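StAR-related lipid transfer protein 13 (Homo sapiens, PDB 2PSO) acts as a GTPase-activating protein for RhoA and perhaps Cdc42, and carries the START domain described here, a module of the lipid-binding type. Local coordinates at residues A[59-64]-A[213-218]; A[66-71]-A[193-198]; A[91-96]-A[223-228]; A[97-102]-A[106-111]. All coordinates share one frame; numbering follows the deposited sequence.

Contact 1: residues A[59-64]-A[213-218]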
loop_
_atom_site.group_PDB
_atom_site.type_symbol
_atom_site.label_atom_id
_atom_site.label_comp_id
_atom_site.label_asym_id
_atom_site.label_seq_id
_atom_site.Cartn_x
_atom_site.Cartn_y
_atom_site.Cartn_z
ATOM N N ASP A 59 -6.597 -1.449 -15.410
ATOM C CA ASP A 59 -7.445 -0.357 -14.953
ATOM C C ASP A 59 -6.583 0.882 -14.741
ATOM O O ASP A 59 -6.637 1.538 -13.699
ATOM C CB ASP A 59 -8.202 -0.801 -13.692
ATOM C CG ASP A 59 -9.240 0.208 -13.207
ATOM O OD1 ASP A 59 -9.768 1.051 -13.988
ATOM O OD2 ASP A 59 -9.523 0.133 -11.995
ATOM N N ASN A 60 -5.753 1.159 -15.741
ATOM C CA ASN A 60 -4.983 2.394 -15.815
ATOM C C ASN A 60 -4.082 2.688 -14.609
ATOM O O ASN A 60 -4.084 3.792 -14.100
ATOM C CB ASN A 60 -5.935 3.563 -16.044
ATOM C CG ASN A 60 -5.579 4.361 -17.266
ATOM O OD1 ASN A 60 -4.429 4.749 -17.449
ATOM N ND2 ASN A 60 -6.566 4.607 -18.122
ATOM N N THR A 61 -3.320 1.704 -14.150
ATOM C CA THR A 61 -2.416 1.917 -13.027
ATOM C C THR A 61 -0.989 1.622 -13.434
ATOM O O THR A 61 -0.760 0.820 -14.323
ATOM C CB THR A 61 -2.748 0.970 -11.885
ATOM O OG1 THR A 61 -3.137 -0.279 -12.449
ATOM C CG2 THR A 61 -3.908 1.490 -11.099
ATOM N N ASP A 62 -0.035 2.268 -12.772
ATOM C CA ASP A 62 1.372 1.925 -12.892
ATOM C C ASP A 62 1.845 1.095 -11.700
ATOM O O ASP A 62 1.923 1.605 -10.588
ATOM C CB ASP A 62 2.202 3.194 -12.999
ATOM C CG ASP A 62 2.193 3.782 -14.411
ATOM O OD1 ASP A 62 1.260 3.486 -15.216
ATOM O OD2 ASP A 62 3.130 4.549 -14.723
ATOM N N LEU A 63 2.176 -0.173 -11.937
ATOM C CA LEU A 63 2.782 -1.053 -10.921
ATOM C C LEU A 63 4.294 -1.311 -11.143
ATOM O O LEU A 63 4.782 -1.253 -12.284
ATOM C CB LEU A 63 2.062 -2.387 -10.964
ATOM C CG LEU A 63 2.245 -3.319 -9.784
ATOM C CD1 LEU A 63 2.099 -2.508 -8.530
ATOM C CD2 LEU A 63 1.178 -4.401 -9.898
ATOM N N ALA A 64 5.023 -1.601 -10.056
ATOM C CA ALA A 64 6.454 -1.944 -10.107
ATOM C C ALA A 64 6.907 -2.561 -8.788
ATOM O O ALA A 64 6.245 -2.380 -7.768
ATOM C CB ALA A 64 7.298 -0.731 -10.419
ATOM N N LEU A 213 -3.227 -6.283 -5.861
ATOM C CA LEU A 213 -4.034 -5.790 -4.785
ATOM C C LEU A 213 -3.696 -4.307 -4.494
ATOM O O LEU A 213 -4.607 -3.468 -4.334
ATOM C CB LEU A 213 -3.845 -6.668 -3.551
ATOM C CG LEU A 213 -4.426 -8.083 -3.551
ATOM C CD1 LEU A 213 -4.568 -8.596 -2.125
ATOM C CD2 LEU A 213 -5.775 -8.115 -4.223
ATOM N N CYS A 214 -2.405 -3.978 -4.458
ATOM C CA CYS A 214 -1.982 -2.579 -4.363
ATOM C C CYS A 214 -2.520 -1.688 -5.496
ATOM O O CYS A 214 -2.958 -0.565 -5.241
ATOM C CB CYS A 214 -0.457 -2.456 -4.333
ATOM S SG CYS A 214 0.300 -3.286 -2.946
ATOM N N ALA A 215 -2.472 -2.157 -6.738
ATOM C CA ALA A 215 -2.822 -1.274 -7.842
ATOM C C ALA A 215 -4.329 -1.012 -7.808
ATOM O O ALA A 215 -4.825 0.014 -8.302
ATOM C CB ALA A 215 -2.404 -1.873 -9.177
ATOM N N ALA A 216 -5.053 -1.948 -7.201
ATOM C CA ALA A 216 -6.496 -1.852 -7.155
ATOM C C ALA A 216 -6.936 -0.978 -5.985
ATOM O O ALA A 216 -8.057 -0.467 -5.976
ATOM C CB ALA A 216 -7.134 -3.243 -7.084
ATOM N N GLU A 217 -6.064 -0.811 -4.997
ATOM C CA GLU A 217 -6.402 0.032 -3.846
ATOM C C GLU A 217 -6.356 1.458 -4.340
ATOM O O GLU A 217 -7.259 2.282 -4.115
ATOM C CB GLU A 217 -5.406 -0.150 -2.699
ATOM C CG GLU A 217 -5.820 0.573 -1.445
ATOM C CD GLU A 217 -4.689 0.724 -0.431
ATOM O OE1 GLU A 217 -4.772 0.099 0.664
ATOM O OE2 GLU A 217 -3.724 1.472 -0.724
ATOM N N VAL A 218 -5.300 1.701 -5.087
ATOM C CA VAL A 218 -5.013 2.995 -5.615
ATOM C C VAL A 218 -5.970 3.359 -6.754
ATOM O O VAL A 218 -6.142 4.520 -7.077
ATOM C CB VAL A 218 -3.546 3.039 -6.008
ATOM C CG1 VAL A 218 -3.360 2.941 -7.489
ATOM C CG2 VAL A 218 -2.901 4.268 -5.423
#

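Contact 2: residues A[66-71]-A[193-198]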
loop_
_atom_site.group_PDB
_atom_site.type_symbol
_atom_site.label_atom_id
_atom_site.label_comp_id
_atom_site.label_asym_id
_atom_site.label_seq_id
_atom_site.Cartn_x
_atom_site.Cartn_y
_atom_site.Cartn_z
ATOM N N LYS A 66 10.546 -4.121 -6.242
ATOM C CA LYS A 66 11.924 -3.906 -5.927
ATOM C C LYS A 66 12.315 -4.917 -4.853
ATOM O O LYS A 66 11.555 -5.151 -3.897
ATOM C CB LYS A 66 12.120 -2.465 -5.423
ATOM C CG LYS A 66 13.561 -2.095 -5.165
ATOM C CD LYS A 66 13.718 -0.908 -4.266
ATOM C CE LYS A 66 14.028 0.356 -5.051
ATOM N NZ LYS A 66 14.895 1.274 -4.236
ATOM N N LYS A 67 13.474 -5.546 -5.037
ATOM C CA LYS A 67 14.067 -6.365 -3.996
ATOM C C LYS A 67 14.846 -5.395 -3.125
ATOM O O LYS A 67 15.547 -4.517 -3.630
ATOM C CB LYS A 67 15.001 -7.417 -4.609
ATOM N N VAL A 68 14.730 -5.520 -1.815
ATOM C CA VAL A 68 15.418 -4.558 -0.974
ATOM C C VAL A 68 16.879 -4.971 -0.752
ATOM O O VAL A 68 17.746 -4.124 -0.509
ATOM C CB VAL A 68 14.652 -4.326 0.356
ATOM C CG1 VAL A 68 15.151 -3.077 1.065
ATOM C CG2 VAL A 68 13.176 -4.181 0.078
ATOM N N GLY A 69 17.159 -6.268 -0.875
ATOM C CA GLY A 69 18.484 -6.809 -0.538
ATOM C C GLY A 69 18.541 -6.952 0.973
ATOM O O GLY A 69 19.588 -6.817 1.610
ATOM N N ASP A 70 17.374 -7.230 1.535
ATOM C CA ASP A 70 17.140 -7.114 2.958
ATOM C C ASP A 70 17.700 -8.317 3.690
ATOM O O ASP A 70 18.304 -8.188 4.743
ATOM C CB ASP A 70 15.624 -7.049 3.186
ATOM C CG ASP A 70 15.241 -6.233 4.406
ATOM O OD1 ASP A 70 15.962 -5.268 4.736
ATOM O OD2 ASP A 70 14.201 -6.550 5.024
ATOM N N GLY A 71 17.508 -9.486 3.093
ATOM C CA GLY A 71 17.540 -10.733 3.829
ATOM C C GLY A 71 16.095 -11.108 4.113
ATOM O O GLY A 71 15.805 -11.915 4.999
ATOM N N ILE A 193 3.865 3.515 -2.135
ATOM C CA ILE A 193 4.926 2.539 -1.948
ATOM C C ILE A 193 4.793 1.766 -0.643
ATOM O O ILE A 193 5.034 2.323 0.418
ATOM C CB ILE A 193 6.305 3.203 -1.890
ATOM C CG1 ILE A 193 6.583 3.971 -3.178
ATOM C CG2 ILE A 193 7.397 2.136 -1.639
ATOM C CD1 ILE A 193 7.616 5.047 -3.006
ATOM N N CYS A 194 4.468 0.483 -0.703
ATOM C CA CYS A 194 4.436 -0.287 0.526
ATOM C C CYS A 194 4.988 -1.726 0.476
ATOM O O CYS A 194 5.344 -2.254 -0.572
ATOM C CB CYS A 194 3.026 -0.339 1.039
ATOM S SG CYS A 194 2.105 -1.532 0.115
ATOM N N ARG A 195 5.016 -2.344 1.654
ATOM C CA ARG A 195 5.655 -3.613 1.908
ATOM C C ARG A 195 5.004 -4.143 3.169
ATOM O O ARG A 195 5.349 -3.744 4.278
ATOM C CB ARG A 195 7.147 -3.399 2.176
ATOM C CG ARG A 195 7.975 -4.695 2.292
ATOM C CD ARG A 195 9.467 -4.450 2.614
ATOM N NE ARG A 195 10.273 -5.618 2.269
ATOM C CZ ARG A 195 11.552 -5.831 2.590
ATOM N NH1 ARG A 195 12.253 -4.957 3.299
ATOM N NH2 ARG A 195 12.140 -6.945 2.173
ATOM N N ILE A 196 4.037 -5.027 3.002
ATOM C CA ILE A 196 3.316 -5.561 4.137
ATOM C C ILE A 196 3.611 -7.051 4.275
ATOM O O ILE A 196 3.831 -7.743 3.278
ATOM C CB ILE A 196 1.812 -5.338 3.969
ATOM C CG1 ILE A 196 1.562 -3.908 3.478
ATOM C CG2 ILE A 196 1.076 -5.586 5.269
ATOM C CD1 ILE A 196 0.099 -3.535 3.347
ATOM N N ASP A 197 3.639 -7.531 5.516
ATOM C CA ASP A 197 3.772 -8.936 5.817
ATOM C C ASP A 197 2.460 -9.401 6.446
ATOM O O ASP A 197 2.318 -9.391 7.669
ATOM C CB ASP A 197 4.939 -9.120 6.792
ATOM C CG ASP A 197 5.193 -10.584 7.174
ATOM O OD1 ASP A 197 4.328 -11.448 6.927
ATOM O OD2 ASP A 197 6.270 -10.865 7.750
ATOM N N LEU A 198 1.488 -9.789 5.617
ATOM C CA LEU A 198 0.309 -10.488 6.122
ATOM C C LEU A 198 0.891 -11.799 6.574
ATOM O O LEU A 198 1.748 -12.354 5.886
ATOM C CB LEU A 198 -0.723 -10.762 5.034
ATOM C CG LEU A 198 -1.165 -9.748 3.967
ATOM C CD1 LEU A 198 -1.427 -8.339 4.535
ATOM C CD2 LEU A 198 -0.177 -9.696 2.796
#

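Contact 3: residues A[91-96]-A[223-228]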
loop_
_atom_site.group_PDB
_atom_site.type_symbol
_atom_site.label_atom_id
_atom_site.label_comp_id
_atom_site.label_asym_id
_atom_site.label_seq_id
_atom_site.Cartn_x
_atom_site.Cartn_y
_atom_site.Cartn_z
ATOM N N LEU A 91 -5.528 13.351 0.190
ATOM C CA LEU A 91 -4.928 12.960 1.435
ATOM C C LEU A 91 -6.003 12.697 2.480
ATOM O O LEU A 91 -5.949 11.711 3.202
ATOM C CB LEU A 91 -3.937 14.037 1.878
ATOM C CG LEU A 91 -3.170 13.997 3.220
ATOM C CD1 LEU A 91 -4.114 14.389 4.281
ATOM C CD2 LEU A 91 -2.500 12.679 3.567
ATOM N N ASN A 92 -7.000 13.561 2.544
ATOM C CA ASN A 92 -8.056 13.382 3.509
ATOM C C ASN A 92 -8.827 12.143 3.084
ATOM O O ASN A 92 -9.342 11.387 3.925
ATOM C CB ASN A 92 -8.984 14.590 3.542
ATOM C CG ASN A 92 -10.141 14.390 4.510
ATOM O OD1 ASN A 92 -9.942 14.449 5.725
ATOM N ND2 ASN A 92 -11.354 14.093 3.977
ATOM N N ARG A 93 -8.885 11.906 1.782
ATOM C CA ARG A 93 -9.634 10.764 1.319
ATOM C C ARG A 93 -8.966 9.501 1.810
ATOM O O ARG A 93 -9.672 8.530 2.142
ATOM C CB ARG A 93 -9.743 10.733 -0.200
ATOM C CG ARG A 93 -10.527 9.541 -0.731
ATOM C CD ARG A 93 -11.925 9.380 -0.086
ATOM N NE ARG A 93 -12.784 10.544 -0.231
ATOM C CZ ARG A 93 -13.270 10.968 -1.395
ATOM N NH1 ARG A 93 -14.027 12.042 -1.451
ATOM N NH2 ARG A 93 -12.984 10.336 -2.517
ATOM N N VAL A 94 -7.620 9.492 1.878
ATOM C CA VAL A 94 -6.960 8.278 2.355
ATOM C C VAL A 94 -7.007 8.257 3.892
ATOM O O VAL A 94 -7.149 7.213 4.525
ATOM C CB VAL A 94 -5.503 8.190 1.909
ATOM C CG1 VAL A 94 -4.856 6.973 2.527
ATOM C CG2 VAL A 94 -5.398 8.141 0.420
ATOM N N LEU A 95 -6.886 9.438 4.485
ATOM C CA LEU A 95 -6.647 9.523 5.894
ATOM C C LEU A 95 -7.922 9.349 6.697
ATOM O O LEU A 95 -7.915 8.590 7.666
ATOM C CB LEU A 95 -5.969 10.845 6.223
ATOM C CG LEU A 95 -5.209 11.008 7.535
ATOM C CD1 LEU A 95 -5.689 12.264 8.210
ATOM C CD2 LEU A 95 -5.432 9.876 8.420
ATOM N N ARG A 96 -9.015 10.034 6.331
ATOM C CA ARG A 96 -10.247 9.928 7.143
ATOM C C ARG A 96 -11.474 9.362 6.426
ATOM O O ARG A 96 -12.562 9.340 6.999
ATOM C CB ARG A 96 -10.605 11.276 7.701
ATOM C CG ARG A 96 -9.520 11.934 8.564
ATOM C CD ARG A 96 -9.356 11.191 9.872
ATOM N NE ARG A 96 -8.193 11.732 10.558
ATOM C CZ ARG A 96 -7.541 11.114 11.538
ATOM N NH1 ARG A 96 -6.489 11.707 12.087
ATOM N NH2 ARG A 96 -7.940 9.913 11.958
ATOM N N ASN A 223 -11.326 6.045 -8.286
ATOM C CA ASN A 223 -12.743 5.924 -8.599
ATOM C C ASN A 223 -13.654 6.667 -7.635
ATOM O O ASN A 223 -14.692 7.186 -8.027
ATOM C CB ASN A 223 -13.171 4.468 -8.659
ATOM C CG ASN A 223 -12.459 3.697 -9.757
ATOM O OD1 ASN A 223 -11.937 4.276 -10.719
ATOM N ND2 ASN A 223 -12.418 2.377 -9.609
ATOM N N SER A 224 -13.265 6.746 -6.372
ATOM C CA SER A 224 -14.133 7.367 -5.390
ATOM C C SER A 224 -14.207 8.899 -5.534
ATOM O O SER A 224 -14.858 9.572 -4.730
ATOM C CB SER A 224 -13.707 6.974 -3.983
ATOM O OG SER A 224 -12.528 7.670 -3.645
ATOM N N PHE A 225 -13.565 9.437 -6.570
ATOM C CA PHE A 225 -13.658 10.853 -6.883
ATOM C C PHE A 225 -14.279 11.039 -8.250
ATOM O O PHE A 225 -14.243 12.128 -8.814
ATOM C CB PHE A 225 -12.275 11.488 -6.930
ATOM C CG PHE A 225 -11.747 11.920 -5.611
ATOM C CD1 PHE A 225 -10.710 11.215 -5.008
ATOM C CD2 PHE A 225 -12.248 13.044 -4.987
ATOM C CE1 PHE A 225 -10.185 11.617 -3.793
ATOM C CE2 PHE A 225 -11.748 13.457 -3.780
ATOM C CZ PHE A 225 -10.708 12.738 -3.174
ATOM N N GLN A 226 -14.805 9.964 -8.819
ATOM C CA GLN A 226 -15.447 10.044 -10.122
ATOM C C GLN A 226 -16.930 10.012 -9.897
ATOM O O GLN A 226 -17.423 9.075 -9.272
ATOM C CB GLN A 226 -15.043 8.874 -11.015
ATOM C CG GLN A 226 -13.631 8.967 -11.581
ATOM C CD GLN A 226 -13.122 7.633 -12.138
ATOM O OE1 GLN A 226 -13.905 6.719 -12.430
ATOM N NE2 GLN A 226 -11.805 7.522 -12.287
ATOM N N PRO A 227 -17.637 11.057 -10.374
ATOM C CA PRO A 227 -19.096 11.128 -10.439
ATOM C C PRO A 227 -19.712 9.780 -10.798
ATOM O O PRO A 227 -19.958 9.505 -11.972
ATOM C CB PRO A 227 -19.335 12.144 -11.559
ATOM C CG PRO A 227 -18.191 13.110 -11.412
ATOM C CD PRO A 227 -17.014 12.304 -10.865
ATOM N N LEU A 228 -19.932 8.952 -9.775
ATOM C CA LEU A 228 -20.494 7.611 -9.936
ATOM C C LEU A 228 -21.041 7.089 -8.602
ATOM O O LEU A 228 -22.088 7.547 -8.122
ATOM C CB LEU A 228 -19.442 6.646 -10.504
#

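Contact 4: residues A[97-102]-A[106-111]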
loop_
_atom_site.group_PDB
_atom_site.type_symbol
_atom_site.label_atom_id
_atom_site.label_comp_id
_atom_site.label_asym_id
_atom_site.label_seq_id
_atom_site.Cartn_x
_atom_site.Cartn_y
_atom_site.Cartn_z
ATOM N N GLU A 97 -11.324 8.900 5.184
ATOM C CA GLU A 97 -12.500 8.603 4.376
ATOM C C GLU A 97 -12.432 7.262 3.643
ATOM O O GLU A 97 -12.943 7.125 2.541
ATOM C CB GLU A 97 -12.721 9.714 3.358
ATOM C CG GLU A 97 -13.221 10.992 3.972
ATOM C CD GLU A 97 -13.713 11.985 2.950
ATOM O OE1 GLU A 97 -13.071 12.148 1.883
ATOM O OE2 GLU A 97 -14.768 12.600 3.224
ATOM N N ARG A 98 -11.810 6.273 4.259
ATOM C CA ARG A 98 -11.465 5.061 3.547
ATOM C C ARG A 98 -12.689 4.129 3.472
ATOM O O ARG A 98 -12.725 3.161 2.715
ATOM C CB ARG A 98 -10.255 4.426 4.229
ATOM C CG ARG A 98 -9.911 3.082 3.734
ATOM C CD ARG A 98 -8.684 2.537 4.351
ATOM N NE ARG A 98 -8.276 1.363 3.592
ATOM C CZ ARG A 98 -7.212 0.620 3.875
ATOM N NH1 ARG A 98 -6.440 0.921 4.918
ATOM N NH2 ARG A 98 -6.930 -0.423 3.111
ATOM N N HIS A 99 -13.724 4.458 4.236
ATOM C CA HIS A 99 -14.971 3.722 4.159
ATOM C C HIS A 99 -15.600 4.041 2.816
ATOM O O HIS A 99 -16.384 3.248 2.292
ATOM C CB HIS A 99 -15.896 4.084 5.313
ATOM C CG HIS A 99 -15.918 5.547 5.628
ATOM N ND1 HIS A 99 -16.872 6.405 5.115
ATOM C CD2 HIS A 99 -15.094 6.311 6.389
ATOM C CE1 HIS A 99 -16.637 7.632 5.553
ATOM N NE2 HIS A 99 -15.560 7.603 6.321
ATOM N N LEU A 100 -15.221 5.179 2.244
ATOM C CA LEU A 100 -15.662 5.562 0.906
ATOM C C LEU A 100 -14.919 4.886 -0.236
ATOM O O LEU A 100 -15.204 5.168 -1.393
ATOM C CB LEU A 100 -15.545 7.073 0.705
ATOM C CG LEU A 100 -16.727 8.042 0.828
ATOM C CD1 LEU A 100 -17.809 7.537 1.751
ATOM C CD2 LEU A 100 -16.203 9.403 1.298
ATOM N N TRP A 101 -13.936 4.044 0.046
ATOM C CA TRP A 101 -13.227 3.388 -1.071
ATOM C C TRP A 101 -12.737 1.958 -0.853
ATOM O O TRP A 101 -12.028 1.406 -1.698
ATOM C CB TRP A 101 -12.091 4.237 -1.607
ATOM C CG TRP A 101 -11.074 4.772 -0.612
ATOM C CD1 TRP A 101 -11.056 6.020 -0.063
ATOM C CD2 TRP A 101 -9.881 4.125 -0.155
ATOM N NE1 TRP A 101 -9.945 6.187 0.711
ATOM C CE2 TRP A 101 -9.208 5.030 0.677
ATOM C CE3 TRP A 101 -9.319 2.867 -0.363
ATOM C CZ2 TRP A 101 -8.008 4.708 1.322
ATOM C CZ3 TRP A 101 -8.131 2.548 0.287
ATOM C CH2 TRP A 101 -7.494 3.461 1.116
ATOM N N ASP A 102 -13.119 1.384 0.284
ATOM C CA ASP A 102 -12.700 0.079 0.665
ATOM C C ASP A 102 -13.893 -0.553 1.361
ATOM O O ASP A 102 -14.245 -0.178 2.481
ATOM C CB ASP A 102 -11.508 0.171 1.602
ATOM C CG ASP A 102 -10.875 -1.178 1.884
ATOM O OD1 ASP A 102 -11.503 -2.221 1.586
ATOM O OD2 ASP A 102 -9.741 -1.195 2.421
ATOM N N VAL A 106 -13.298 -2.403 8.005
ATOM C CA VAL A 106 -14.355 -2.489 9.008
ATOM C C VAL A 106 -14.209 -1.733 10.320
ATOM O O VAL A 106 -14.973 -0.810 10.561
ATOM C CB VAL A 106 -14.849 -3.923 9.235
ATOM C CG1 VAL A 106 -15.810 -3.983 10.416
ATOM C CG2 VAL A 106 -15.566 -4.400 7.988
ATOM N N GLN A 107 -13.298 -2.104 11.206
ATOM C CA GLN A 107 -13.346 -1.457 12.518
ATOM C C GLN A 107 -12.251 -0.428 12.636
ATOM O O GLN A 107 -11.083 -0.766 12.520
ATOM C CB GLN A 107 -13.170 -2.457 13.651
ATOM C CG GLN A 107 -13.637 -3.837 13.366
ATOM C CD GLN A 107 -13.822 -4.616 14.642
ATOM O OE1 GLN A 107 -14.648 -4.252 15.486
ATOM N NE2 GLN A 107 -13.049 -5.688 14.805
ATOM N N TRP A 108 -12.590 0.820 12.896
ATOM C CA TRP A 108 -11.532 1.788 12.942
ATOM C C TRP A 108 -11.608 2.677 14.161
ATOM O O TRP A 108 -12.698 3.040 14.602
ATOM C CB TRP A 108 -11.494 2.600 11.645
ATOM C CG TRP A 108 -12.674 3.505 11.424
ATOM C CD1 TRP A 108 -12.849 4.768 11.921
ATOM C CD2 TRP A 108 -13.831 3.222 10.628
ATOM N NE1 TRP A 108 -14.050 5.280 11.497
ATOM C CE2 TRP A 108 -14.670 4.356 10.695
ATOM C CE3 TRP A 108 -14.243 2.118 9.872
ATOM C CZ2 TRP A 108 -15.902 4.420 10.028
ATOM C CZ3 TRP A 108 -15.469 2.173 9.208
ATOM C CH2 TRP A 108 -16.284 3.318 9.290
ATOM N N LYS A 109 -10.448 3.019 14.704
ATOM C CA LYS A 109 -10.373 3.905 15.851
ATOM C C LYS A 109 -8.998 4.550 15.898
ATOM O O LYS A 109 -7.984 3.885 15.669
ATOM C CB LYS A 109 -10.654 3.139 17.170
ATOM N N VAL A 110 -8.961 5.851 16.154
ATOM C CA VAL A 110 -7.737 6.483 16.625
ATOM C C VAL A 110 -7.534 5.920 18.013
ATOM O O VAL A 110 -8.464 5.880 18.805
ATOM C CB VAL A 110 -7.891 7.970 16.749
ATOM C CG1 VAL A 110 -6.780 8.528 17.578
ATOM C CG2 VAL A 110 -7.892 8.644 15.377
ATOM N N VAL A 111 -6.333 5.433 18.308
ATOM C CA VAL A 111 -6.106 4.741 19.571
ATOM C C VAL A 111 -5.388 5.671 20.510
ATOM O O VAL A 111 -5.577 5.634 21.729
ATOM C CB VAL A 111 -5.311 3.439 19.351
ATOM C CG1 VAL A 111 -4.698 2.933 20.641
ATOM C CG2 VAL A 111 -6.235 2.384 18.783
#

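Contact 1: residues A[59-64]-A[213-218]
T61 OG1 is gripped from its own side of the contact, by hydrogen bonds with T58 O and S57 OG, while its other neighbour is the methyl of A215, with OG1 and A215 CB 3.7 Å apart. The pair belongs to the helix-grip fold of START domains: helix 209-223 lies against the sheet, and 59-64 leads into strand 62-66. Both hydrogen-bond partners of OG1 thus come from the residues just before the segment, and only its flank meets the A215 methyl. With chi1 at 37°, OG1 sits between the backbone N and the carbonyl carbon, and CG2 is sent anti to that carbon. This methyl lies 3.3 Å from A215 O and meets V218 CG1 at 3.9 Å; the T61 and V218 side chains run alongside one another, pointing opposite ways. A215 is the helix residue closest in backbone terms, its CA lying 6.1 Å from T61 CA, an approach for which its small side chain is well suited. The T61 and V218 side chains both also touch V81 of strand 76-83. From strand 62-66, L63 adds a looser apolar contact, its CD2 standing 4.4 Å from A215 CB.

Contact 2: residues A[66-71]-A[193-198]
One face of the R195 guanidinium is covered by V68, whose CG2 sits over the middle of the group, 3.3 Å above its plane; D70 CB lies at the edge, in that plane, and the D70 carboxylate stands obliquely to it. In the START fold this places the loop between strands 62-66 and 76-83 beside R195, on strand 188-196. The two planar groups are far from coplanar: carboxylate and guanidinium are turned by 52°. The salt bridge is a single one, since one oxygen, D70 OD2, is bonded by NH1 alone: R195 NH1 and D70 OD2 are 3.1 Å apart, and the hydrogen bond is weak, with an N-H...O angle of 133°. R195 NH2 is farther from the same oxygen, at 3.5 Å from D70 OD2, and is instead hydrogen-bonded to L74 O in the same loop.

The reach of the arginine comes from its extended chain. CG is anti to the backbone N (chi1 -173°) and the chain stays stretched through NE, carrying the charge from the strand to the loop. R195 is buried whereas V68 and D70 are exposed, so V68 lies over, and D70 beside, a charged group that the strand supplies. The carboxylate and the L74 carbonyl would both be expected to favour the charged guanidinium in this setting. R195 also packs on L76 of strand 76-83 and on M174 and D175 of strand 169-182, the strands on its two sides. In the loop, V68 CG2 is 3.4 Å from R195 CZ.

Contact 3: residues A[91-96]-A[223-228]
Two bends fold the R93 side chain over the F225 ring: CG leaves anti to the backbone N, but chi2 (53°) and chi3 (57°) then turn the chain back, laying the guanidinium flat on the aromatic face. The evidence for a stacked cation-pi contact is direct, since R93 CZ is 3.9 Å from the ring centroid of F225 and the planes differ by only 22°. R93 NH2 lies over the centre of the ring, and R93 CB meets F225 CZ at 3.7 Å.

The same nitrogen makes two weak hydrogen bonds to S224, at 2.9 Å from R93 NH2 to S224 OG and 3.0 Å from R93 NH2 to S224 O. S224 OG, near the guanidinium plane, is also hydrogen-bonded to I221 O, while R93 NE forms a salt bridge with E97. A type I turn from N223 to Q226 presents S224 and F225 together, so in this START domain the contact ties helix 87-96 to the loop that follows helix 209-223. The implication is of a charge shared among a carboxylate, two oxygens and a pi face: the ring probably holds the guanidinium flat, and the oxygens probably limit its rotation.

Contact 4: residues A[97-102]-A[106-111]
H99 leaves its backbone with CB directed at W108, and CB is the first atom to touch, 4.1 Å from W108 CH2. With chi1 at 42°, CG lies between the backbone N and the carbonyl carbon. Beyond CG the CD2 atom reaches the indole, 4.2 Å from W108 CZ2. The imidazole and the six-membered ring of W108 are nearly parallel, planes at 14°, yet their centroids are 5.5 Å apart; the rings are slid so far that they barely overlap, and this is a marginal aromatic pair, not a full stack. One face of the imidazole lies against the backbone carbon of E97.

In the START fold these residues belong to the connection from helix 87-96 to strand 109-115, which pairs with strand 118-125. The 3-10 segment 98-100 gives the first half of the connection its shape, and H99 and W108 meet at its exposed side. W108 also has the ring of F105 as a neighbour, with planes about 15° apart, and packs on Y121.

Within 97-102 a salt bridge spans the 3-10 segment: R98 NH2 and D102 OD2 are 3.0 Å apart, and R98 NE is 3.2 Å from that same D102 OD2, both hydrogen bonds being weak. R98 NH2 has a second charged partner in E217 OE1, a long and weak ion pair. D102 uses its other oxygen, OD1, for the backbone N of D104. R98 CG lies 3.4 Å above the plane of the W101 indole, toward its rim, and W101 NE1 is hydrogen-bonded to R93 O.

From the N terminus, contact 1 opens first at 59-64 and closes at 213-218, joining the segment leading into strand 62-66 to helix 209-223. Contact 2 opens at 66-71 and closes at 193-198, within that span, linking the following loop to strand 188-196. Contact 3 begins at 91-96 inside both but closes later, at 223-228, so it crosses contacts 1 and 2 and brings helix 87-96 to the C-terminal end. Contact 4, 97-102 with 106-111, is local and lies within all three. Contacts 1 and 2 touch through C214 and C194; W101 of contact 4 packs on E217 of contact 1, and R98 is paired with it weakly at long range. Contacts 2 and 3 are about 27 Å apart between centres.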